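Local coordinates for oxidoreductase protein (Agrobacterium radiobacter, PDB 5UI9), which binds NAD+ and (2S)-2,3-dihydroxy-2-methylpropanoic acid and probably acts as an NAD-dependent dehydrogenase of the GFO/IDH/MocA family, at residues A[135-140]-A[188-193]; A[151-156]-A[246-251]. All coordinates share one frame; numbering follows the deposited sequence.

Interaction 1: A[135-140]-A[188-193]; sequences AVKAVL and RFILGD
Lys137 lays its aliphatic chain against one face of the Phe189 ring and then sends its ammonium beyond it to the same residue's main chain. CB and CG do the touching, CG lying 3.7 Å from Phe189 CZ, while CD passes over the rim of that face. With CG anti to the backbone N (chi1 -179°) and a bend at chi2 (58°), the chain is carried across the ring, transverse to the last turn of helix 175-191, as far as the Phe189 carbonyl. There NZ donates to Phe189 O over 2.9 Å, nearly in line with the carbonyl bond. Carbonyls at the end of a helix lack the usual amide partners, so a long cationic side chain suits the place: its methylenes pack on the ring and its charge would probably favour the carbonyl end.

Beside this polar arm lies a row of branched apolar side chains. Ile190 is the main bump: its CD1 pushes into the hollow between Val136 and Lys137, 4.1 Å from Val136 CG1 and 3.9 Å from Lys137 CB, the Val136 and Ile190 side chains meeting at about a right angle. The other branch, CG2, turns toward the next helical turn, where Leu140 CD2 packs on it at 3.6 Å and lies 3.5 Å from Ile190 O. That methyl also reaches Leu191 CD2, at 4.3 Å. Beta-branched Ile190 thus works with both arms: CD1 serves Val136 and Lys137, CG2 serves Leu140.

Past the contact, Gly192 takes the positive phi that ends the helix, and Asp193 OD1 is gripped by Arg188 NE and NH2. Both helices lie on the large mixed sheet: Ile190 and Leu191 rest on Phe153 of strand 148-156, Leu140 on Pro148, and Val136 on Leu257 of strand 253-258.

Interaction 2: A[151-156]-A[246-251]; sequences GRFSFR and IDIDGT
Arg152 N donates to Asp247 O over 2.8 Å, and Asp247 N returns a bond of 2.9 Å to Arg152 O, a hydrogen-bonded pair of antiparallel strands in the large mixed sheet of the GFO/IDH/MocA C-terminal domain. Non-hydrogen-bonded pairs flank it, Gly151 with Ile248 and Phe153 with Ile246. They bring CA-H...O contacts, among them Ile246 CA to Arg152 O at 3.2 Å. The strands run antiparallel, with 174° between their directions.

The two faces differ in character. Phe153, Ile246 and Ile248 form the apolar one, turned to helix 175-191, whose Ile186 and Thr183 pack on the Phe153 ring. With its CG beside the backbone N (chi1 -53°), that ring leans along the sheet so that CD2 meets Ile246 CG1 and CZ meets Ile248 CD1, both at 3.8 Å. Broad aromatic and branched side chains suit a surface that must be covered by a helix, while Gly151, lacking a side chain, leaves room for Ile248 CD1 beside its CA.

Arg152 and Asp247 project from the other face, where the second subunit packs, its Trp150 against Arg152. The chief polar partner of Arg152 is Asp229 of its own chain, a salt bridge through NE; Asp249 makes salt bridges to Arg256 of its own chain and to Arg156 of the second subunit. Charged side chains suit a face that meets another subunit and can pair across it. One guanidinium face of Arg152 lies over Ser154 CB, and a water joins Arg152 NH1, at 2.7 Å, to Asp247 OD2, at 3.3 Å, both bonds weak.

Overall arrangement
From the N terminus the chain first builds the parallel sheet of the NAD-binding Rossmann fold, then enters helix 131-141, strand 148-156, helix 175-191 and, much later, strand 245-250. Interaction 1 closes the loop from helix 131-141 to helix 175-191, with 47 residues between its segments, and interaction 2 the longer one from strand to strand, with 89 between. Because 151-156 falls inside the first loop and 246-251 beyond it, the loops cross. Their centres lie about 10 Å apart and they touch directly: Ile190 CG2 packs on Ile248 CD1 at 3.8 Å. Interaction 1 thus joins two helices, interaction 2 joins neighbouring strands of the mixed sheet, and the shared seam seats helix 175-191 on the sheet.

Interaction 1: A[135-140]-A[188-193]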
ATOM      1  N   ALA A 135     -11.211  -2.999  17.684  1.00 34.17           N
ATOM      2  CA  ALA A 135     -11.789  -4.221  17.121  1.00 34.43           C
ATOM      3  C   ALA A 135     -10.777  -5.011  16.280  1.00 34.84           C
ATOM      4  O   ALA A 135     -10.706  -6.233  16.392  1.00 37.10           O
ATOM      5  CB  ALA A 135     -13.029  -3.897  16.305  1.00 34.56           C
ATOM      6  N   VAL A 136      -9.995  -4.319  15.454  1.00 34.08           N
ATOM      7  CA  VAL A 136      -8.921  -4.962  14.679  1.00 34.54           C
ATOM      8  C   VAL A 136      -7.926  -5.662  15.618  1.00 35.69           C
ATOM      9  O   VAL A 136      -7.556  -6.813  15.388  1.00 36.37           O
ATOM     10  CB  VAL A 136      -8.189  -3.953  13.749  1.00 34.37           C
ATOM     11  CG1 VAL A 136      -6.915  -4.548  13.141  1.00 35.27           C
ATOM     12  CG2 VAL A 136      -9.121  -3.481  12.638  1.00 33.33           C
ATOM     13  N   LYS A 137      -7.511  -4.966  16.676  1.00 37.25           N
ATOM     14  CA  LYS A 137      -6.612  -5.542  17.681  1.00 37.54           C
ATOM     15  C   LYS A 137      -7.220  -6.788  18.337  1.00 37.71           C
ATOM     16  O   LYS A 137      -6.554  -7.819  18.438  1.00 35.01           O
ATOM     17  CB  LYS A 137      -6.259  -4.494  18.741  1.00 38.67           C
ATOM     18  CG  LYS A 137      -5.300  -4.959  19.832  1.00 42.09           C
ATOM     19  CD  LYS A 137      -3.981  -5.445  19.258  1.00 44.29           C
ATOM     20  CE  LYS A 137      -2.891  -5.447  20.314  1.00 46.82           C
ATOM     21  NZ  LYS A 137      -1.652  -6.055  19.766  1.00 49.52           N
ATOM     22  N   ALA A 138      -8.483  -6.692  18.753  1.00 38.27           N
ATOM     23  CA  ALA A 138      -9.157  -7.801  19.437  1.00 41.49           C
ATOM     24  C   ALA A 138      -9.287  -9.028  18.543  1.00 41.56           C
ATOM     25  O   ALA A 138      -9.061 -10.142  18.997  1.00 42.57           O
ATOM     26  CB  ALA A 138     -10.525  -7.375  19.960  1.00 41.38           C
ATOM     27  N   VAL A 139      -9.625  -8.822  17.270  1.00 42.79           N
ATOM     28  CA  VAL A 139      -9.691  -9.926  16.306  1.00 42.73           C
ATOM     29  C   VAL A 139      -8.328 -10.621  16.154  1.00 43.34           C
ATOM     30  O   VAL A 139      -8.252 -11.844  16.180  1.00 42.26           O
ATOM     31  CB  VAL A 139     -10.193  -9.459  14.910  1.00 41.96           C
ATOM     32  CG1 VAL A 139     -10.043 -10.571  13.876  1.00 42.24           C
ATOM     33  CG2 VAL A 139     -11.648  -9.005  14.974  1.00 42.32           C
ATOM     34  N   LEU A 140      -7.270  -9.837  15.983  1.00 44.92           N
ATOM     35  CA  LEU A 140      -5.939 -10.383  15.727  1.00 47.41           C
ATOM     36  C   LEU A 140      -5.384 -11.115  16.952  1.00 52.29           C
ATOM     37  O   LEU A 140      -4.803 -12.198  16.818  1.00 52.02           O
ATOM     38  CB  LEU A 140      -4.995  -9.263  15.286  1.00 47.59           C
ATOM     39  CG  LEU A 140      -3.568  -9.629  14.870  1.00 48.87           C
ATOM     40  CD1 LEU A 140      -3.547 -10.620  13.721  1.00 50.07           C
ATOM     41  CD2 LEU A 140      -2.828  -8.361  14.486  1.00 48.71           C
ATOM     42  N   ARG A 188       2.245   0.019  14.955  1.00 34.44           N
ATOM     43  CA  ARG A 188       2.902  -0.577  16.143  1.00 34.80           C
ATOM     44  C   ARG A 188       1.935  -1.335  17.037  1.00 33.32           C
ATOM     45  O   ARG A 188       2.214  -2.452  17.464  1.00 34.43           O
ATOM     46  CB  ARG A 188       3.549   0.501  17.010  1.00 35.59           C
ATOM     47  CG  ARG A 188       4.853   1.050  16.486  1.00 36.65           C
ATOM     48  CD  ARG A 188       5.524   1.921  17.538  1.00 37.40           C
ATOM     49  NE  ARG A 188       5.734   1.195  18.797  1.00 37.11           N
ATOM     50  CZ  ARG A 188       5.184   1.474  19.984  1.00 37.37           C
ATOM     51  NH1 ARG A 188       4.382   2.526  20.178  1.00 36.76           N
ATOM     52  NH2 ARG A 188       5.466   0.687  21.013  1.00 38.34           N
ATOM     53  N   PHE A 189       0.813  -0.691  17.335  1.00 32.24           N
ATOM     54  CA  PHE A 189      -0.241  -1.258  18.175  1.00 33.11           C
ATOM     55  C   PHE A 189      -0.715  -2.614  17.644  1.00 33.59           C
ATOM     56  O   PHE A 189      -0.873  -3.557  18.407  1.00 33.37           O
ATOM     57  CB  PHE A 189      -1.401  -0.255  18.259  1.00 32.27           C
ATOM     58  CG  PHE A 189      -2.552  -0.697  19.117  1.00 32.02           C
ATOM     59  CD1 PHE A 189      -2.358  -1.022  20.462  1.00 33.01           C
ATOM     60  CD2 PHE A 189      -3.842  -0.747  18.597  1.00 31.55           C
ATOM     61  CE1 PHE A 189      -3.430  -1.411  21.256  1.00 32.77           C
ATOM     62  CE2 PHE A 189      -4.917  -1.134  19.385  1.00 32.02           C
ATOM     63  CZ  PHE A 189      -4.711  -1.461  20.724  1.00 32.76           C
ATOM     64  N   ILE A 190      -0.916  -2.703  16.326  1.00 33.92           N
ATOM     65  CA  ILE A 190      -1.403  -3.924  15.683  1.00 34.03           C
ATOM     66  C   ILE A 190      -0.300  -4.960  15.420  1.00 35.55           C
ATOM     67  O   ILE A 190      -0.479  -6.129  15.749  1.00 35.59           O
ATOM     68  CB  ILE A 190      -2.148  -3.597  14.358  1.00 33.75           C
ATOM     69  CG1 ILE A 190      -3.329  -2.639  14.617  1.00 34.51           C
ATOM     70  CG2 ILE A 190      -2.637  -4.865  13.671  1.00 33.45           C
ATOM     71  CD1 ILE A 190      -4.234  -3.028  15.773  1.00 35.15           C
ATOM     72  N   LEU A 191       0.812  -4.547  14.811  1.00 36.38           N
ATOM     73  CA  LEU A 191       1.857  -5.497  14.361  1.00 38.29           C
ATOM     74  C   LEU A 191       3.178  -5.430  15.134  1.00 39.09           C
ATOM     75  O   LEU A 191       4.154  -6.078  14.738  1.00 39.87           O
ATOM     76  CB  LEU A 191       2.128  -5.303  12.865  1.00 37.43           C
ATOM     77  CG  LEU A 191       0.955  -5.560  11.922  1.00 37.01           C
ATOM     78  CD1 LEU A 191       1.377  -5.264  10.493  1.00 36.38           C
ATOM     79  CD2 LEU A 191       0.445  -6.987  12.042  1.00 37.61           C
ATOM     80  N   GLY A 192       3.204  -4.682  16.240  1.00 39.39           N
ATOM     81  CA  GLY A 192       4.397  -4.575  17.083  1.00 38.60           C
ATOM     82  C   GLY A 192       5.459  -3.607  16.584  1.00 38.64           C
ATOM     83  O   GLY A 192       5.361  -3.041  15.478  1.00 35.79           O
ATOM     84  N   ASP A 193       6.499  -3.454  17.404  1.00 38.70           N
ATOM     85  CA  ASP A 193       7.565  -2.472  17.177  1.00 38.93           C
ATOM     86  C   ASP A 193       8.327  -2.755  15.881  1.00 38.83           C
ATOM     87  O   ASP A 193       8.357  -3.895  15.396  1.00 39.38           O
ATOM     88  CB  ASP A 193       8.549  -2.430  18.362  1.00 40.42           C
ATOM     89  CG  ASP A 193       7.883  -2.030  19.685  1.00 40.51           C
ATOM     90  OD1 ASP A 193       6.854  -1.318  19.668  1.00 38.85           O
ATOM     91  OD2 ASP A 193       8.402  -2.432  20.748  1.00 41.05           O
TER

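Interaction 2: A[151-156]-A[246-251]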
ATOM      1  N   GLY A 151       0.578  -6.022   6.472  1.00 33.59           N
ATOM      2  CA  GLY A 151      -0.492  -5.069   6.742  1.00 33.35           C
ATOM      3  C   GLY A 151      -0.430  -3.817   5.900  1.00 32.54           C
ATOM      4  O   GLY A 151       0.616  -3.468   5.371  1.00 32.92           O
ATOM      5  N   ARG A 152      -1.576  -3.157   5.769  1.00 31.81           N
ATOM      6  CA  ARG A 152      -1.646  -1.817   5.240  1.00 31.96           C
ATOM      7  C   ARG A 152      -2.512  -0.974   6.156  1.00 30.08           C
ATOM      8  O   ARG A 152      -3.614  -1.388   6.515  1.00 29.95           O
ATOM      9  CB  ARG A 152      -2.245  -1.804   3.837  1.00 33.43           C
ATOM     10  CG  ARG A 152      -2.213  -0.419   3.197  1.00 34.82           C
ATOM     11  CD  ARG A 152      -3.293  -0.237   2.152  1.00 36.28           C
ATOM     12  NE  ARG A 152      -3.210   1.086   1.535  1.00 37.18           N
ATOM     13  CZ  ARG A 152      -4.101   1.585   0.684  1.00 36.46           C
ATOM     14  NH1 ARG A 152      -5.167   0.886   0.314  1.00 39.43           N
ATOM     15  NH2 ARG A 152      -3.926   2.799   0.194  1.00 36.73           N
ATOM     16  N   PHE A 153      -2.011   0.214   6.493  1.00 29.55           N
ATOM     17  CA  PHE A 153      -2.699   1.185   7.329  1.00 28.96           C
ATOM     18  C   PHE A 153      -2.745   2.493   6.542  1.00 29.00           C
ATOM     19  O   PHE A 153      -1.702   3.077   6.263  1.00 28.71           O
ATOM     20  CB  PHE A 153      -1.935   1.377   8.644  1.00 29.59           C
ATOM     21  CG  PHE A 153      -1.661   0.091   9.373  1.00 30.64           C
ATOM     22  CD1 PHE A 153      -0.535  -0.679   9.060  1.00 32.03           C
ATOM     23  CD2 PHE A 153      -2.525  -0.362  10.365  1.00 30.64           C
ATOM     24  CE1 PHE A 153      -0.287  -1.874   9.719  1.00 32.68           C
ATOM     25  CE2 PHE A 153      -2.281  -1.558  11.026  1.00 32.07           C
ATOM     26  CZ  PHE A 153      -1.161  -2.315  10.701  1.00 32.62           C
ATOM     27  N   SER A 154      -3.947   2.952   6.208  1.00 28.14           N
ATOM     28  CA  SER A 154      -4.137   4.005   5.206  1.00 29.29           C
ATOM     29  C   SER A 154      -5.087   5.091   5.712  1.00 28.39           C
ATOM     30  O   SER A 154      -6.176   4.792   6.185  1.00 29.79           O
ATOM     31  CB  SER A 154      -4.692   3.385   3.920  1.00 29.04           C
ATOM     32  OG  SER A 154      -4.778   4.341   2.878  1.00 29.05           O
ATOM     33  N   PHE A 155      -4.654   6.346   5.625  1.00 28.55           N
ATOM     34  CA  PHE A 155      -5.487   7.501   5.958  1.00 28.60           C
ATOM     35  C   PHE A 155      -5.312   8.471   4.804  1.00 29.12           C
ATOM     36  O   PHE A 155      -4.310   9.193   4.741  1.00 27.25           O
ATOM     37  CB  PHE A 155      -5.033   8.111   7.292  1.00 28.83           C
ATOM     38  CG  PHE A 155      -5.918   9.231   7.806  1.00 28.98           C
ATOM     39  CD1 PHE A 155      -5.839  10.517   7.277  1.00 28.84           C
ATOM     40  CD2 PHE A 155      -6.785   9.012   8.876  1.00 29.22           C
ATOM     41  CE1 PHE A 155      -6.638  11.541   7.764  1.00 29.35           C
ATOM     42  CE2 PHE A 155      -7.580  10.034   9.368  1.00 29.17           C
ATOM     43  CZ  PHE A 155      -7.505  11.301   8.810  1.00 29.24           C
ATOM     44  N   ARG A 156      -6.260   8.445   3.870  1.00 28.67           N
ATOM     45  CA  ARG A 156      -6.211   9.284   2.670  1.00 29.28           C
ATOM     46  C   ARG A 156      -7.482  10.116   2.649  1.00 28.90           C
ATOM     47  O   ARG A 156      -8.582   9.568   2.627  1.00 30.54           O
ATOM     48  CB  ARG A 156      -6.096   8.438   1.399  1.00 29.47           C
ATOM     49  CG  ARG A 156      -4.992   7.389   1.442  1.00 29.18           C
ATOM     50  CD  ARG A 156      -4.698   6.826   0.052  1.00 29.28           C
ATOM     51  NE  ARG A 156      -3.894   7.772  -0.735  1.00 29.64           N
ATOM     52  CZ  ARG A 156      -2.588   7.988  -0.579  1.00 29.69           C
ATOM     53  NH1 ARG A 156      -1.881   7.337   0.348  1.00 30.29           N
ATOM     54  NH2 ARG A 156      -1.976   8.888  -1.348  1.00 30.26           N
ATOM     55  N   ILE A 246      -7.675  -0.462   7.083  1.00 29.41           N
ATOM     56  CA  ILE A 246      -6.675  -1.431   7.523  1.00 30.73           C
ATOM     57  C   ILE A 246      -6.873  -2.788   6.854  1.00 31.47           C
ATOM     58  O   ILE A 246      -7.969  -3.354   6.890  1.00 32.38           O
ATOM     59  CB  ILE A 246      -6.663  -1.579   9.066  1.00 31.67           C
ATOM     60  CG1 ILE A 246      -6.292  -0.236   9.719  1.00 31.95           C
ATOM     61  CG2 ILE A 246      -5.669  -2.661   9.492  1.00 32.97           C
ATOM     62  CD1 ILE A 246      -6.348  -0.223  11.225  1.00 32.29           C
ATOM     63  N   ASP A 247      -5.801  -3.280   6.229  1.00 31.48           N
ATOM     64  CA  ASP A 247      -5.731  -4.645   5.712  1.00 33.58           C
ATOM     65  C   ASP A 247      -4.684  -5.375   6.532  1.00 32.24           C
ATOM     66  O   ASP A 247      -3.611  -4.830   6.759  1.00 31.19           O
ATOM     67  CB  ASP A 247      -5.296  -4.670   4.241  1.00 35.38           C
ATOM     68  CG  ASP A 247      -6.211  -3.863   3.321  1.00 35.99           C
ATOM     69  OD1 ASP A 247      -7.267  -3.360   3.761  1.00 37.15           O
ATOM     70  OD2 ASP A 247      -5.852  -3.729   2.139  1.00 39.08           O
ATOM     71  N   ILE A 248      -5.003  -6.586   6.987  1.00 32.31           N
ATOM     72  CA  ILE A 248      -4.023  -7.480   7.597  1.00 32.30           C
ATOM     73  C   ILE A 248      -4.154  -8.856   6.961  1.00 33.21           C
ATOM     74  O   ILE A 248      -5.266  -9.376   6.856  1.00 32.74           O
ATOM     75  CB  ILE A 248      -4.240  -7.646   9.123  1.00 33.57           C
ATOM     76  CG1 ILE A 248      -4.388  -6.293   9.841  1.00 33.90           C
ATOM     77  CG2 ILE A 248      -3.104  -8.463   9.743  1.00 35.03           C
ATOM     78  CD1 ILE A 248      -3.118  -5.477   9.927  1.00 33.70           C
ATOM     79  N   ASP A 249      -3.027  -9.445   6.557  1.00 33.83           N
ATOM     80  CA  ASP A 249      -2.987 -10.832   6.101  1.00 34.42           C
ATOM     81  C   ASP A 249      -2.261 -11.683   7.137  1.00 36.24           C
ATOM     82  O   ASP A 249      -1.176 -11.315   7.607  1.00 36.85           O
ATOM     83  CB  ASP A 249      -2.268 -10.949   4.755  1.00 35.25           C
ATOM     84  CG  ASP A 249      -3.039 -10.318   3.601  1.00 34.82           C
ATOM     85  OD1 ASP A 249      -4.135  -9.747   3.823  1.00 32.59           O
ATOM     86  OD2 ASP A 249      -2.532 -10.410   2.454  1.00 35.51           O
ATOM     87  N   GLY A 250      -2.870 -12.812   7.492  1.00 36.84           N
ATOM     88  CA  GLY A 250      -2.269 -13.783   8.399  1.00 38.28           C
ATOM     89  C   GLY A 250      -2.224 -15.164   7.779  1.00 39.27           C
ATOM     90  O   GLY A 250      -2.799 -15.402   6.711  1.00 36.60           O
ATOM     91  N   THR A 251      -1.547 -16.078   8.464  1.00 42.14           N
ATOM     92  CA  THR A 251      -1.368 -17.452   7.972  1.00 44.01           C
ATOM     93  C   THR A 251      -2.680 -18.231   7.792  1.00 45.61           C
ATOM     94  O   THR A 251      -2.748 -19.122   6.943  1.00 45.98           O
ATOM     95  CB  THR A 251      -0.445 -18.269   8.903  1.00 45.08           C
ATOM     96  OG1 THR A 251      -0.956 -18.222  10.240  1.00 45.59           O
ATOM     97  CG2 THR A 251       0.985 -17.718   8.880  1.00 44.72           C
TER
HETATM   98  O   HOH W   1      -6.834  -0.593   1.806  1.00 47.56           O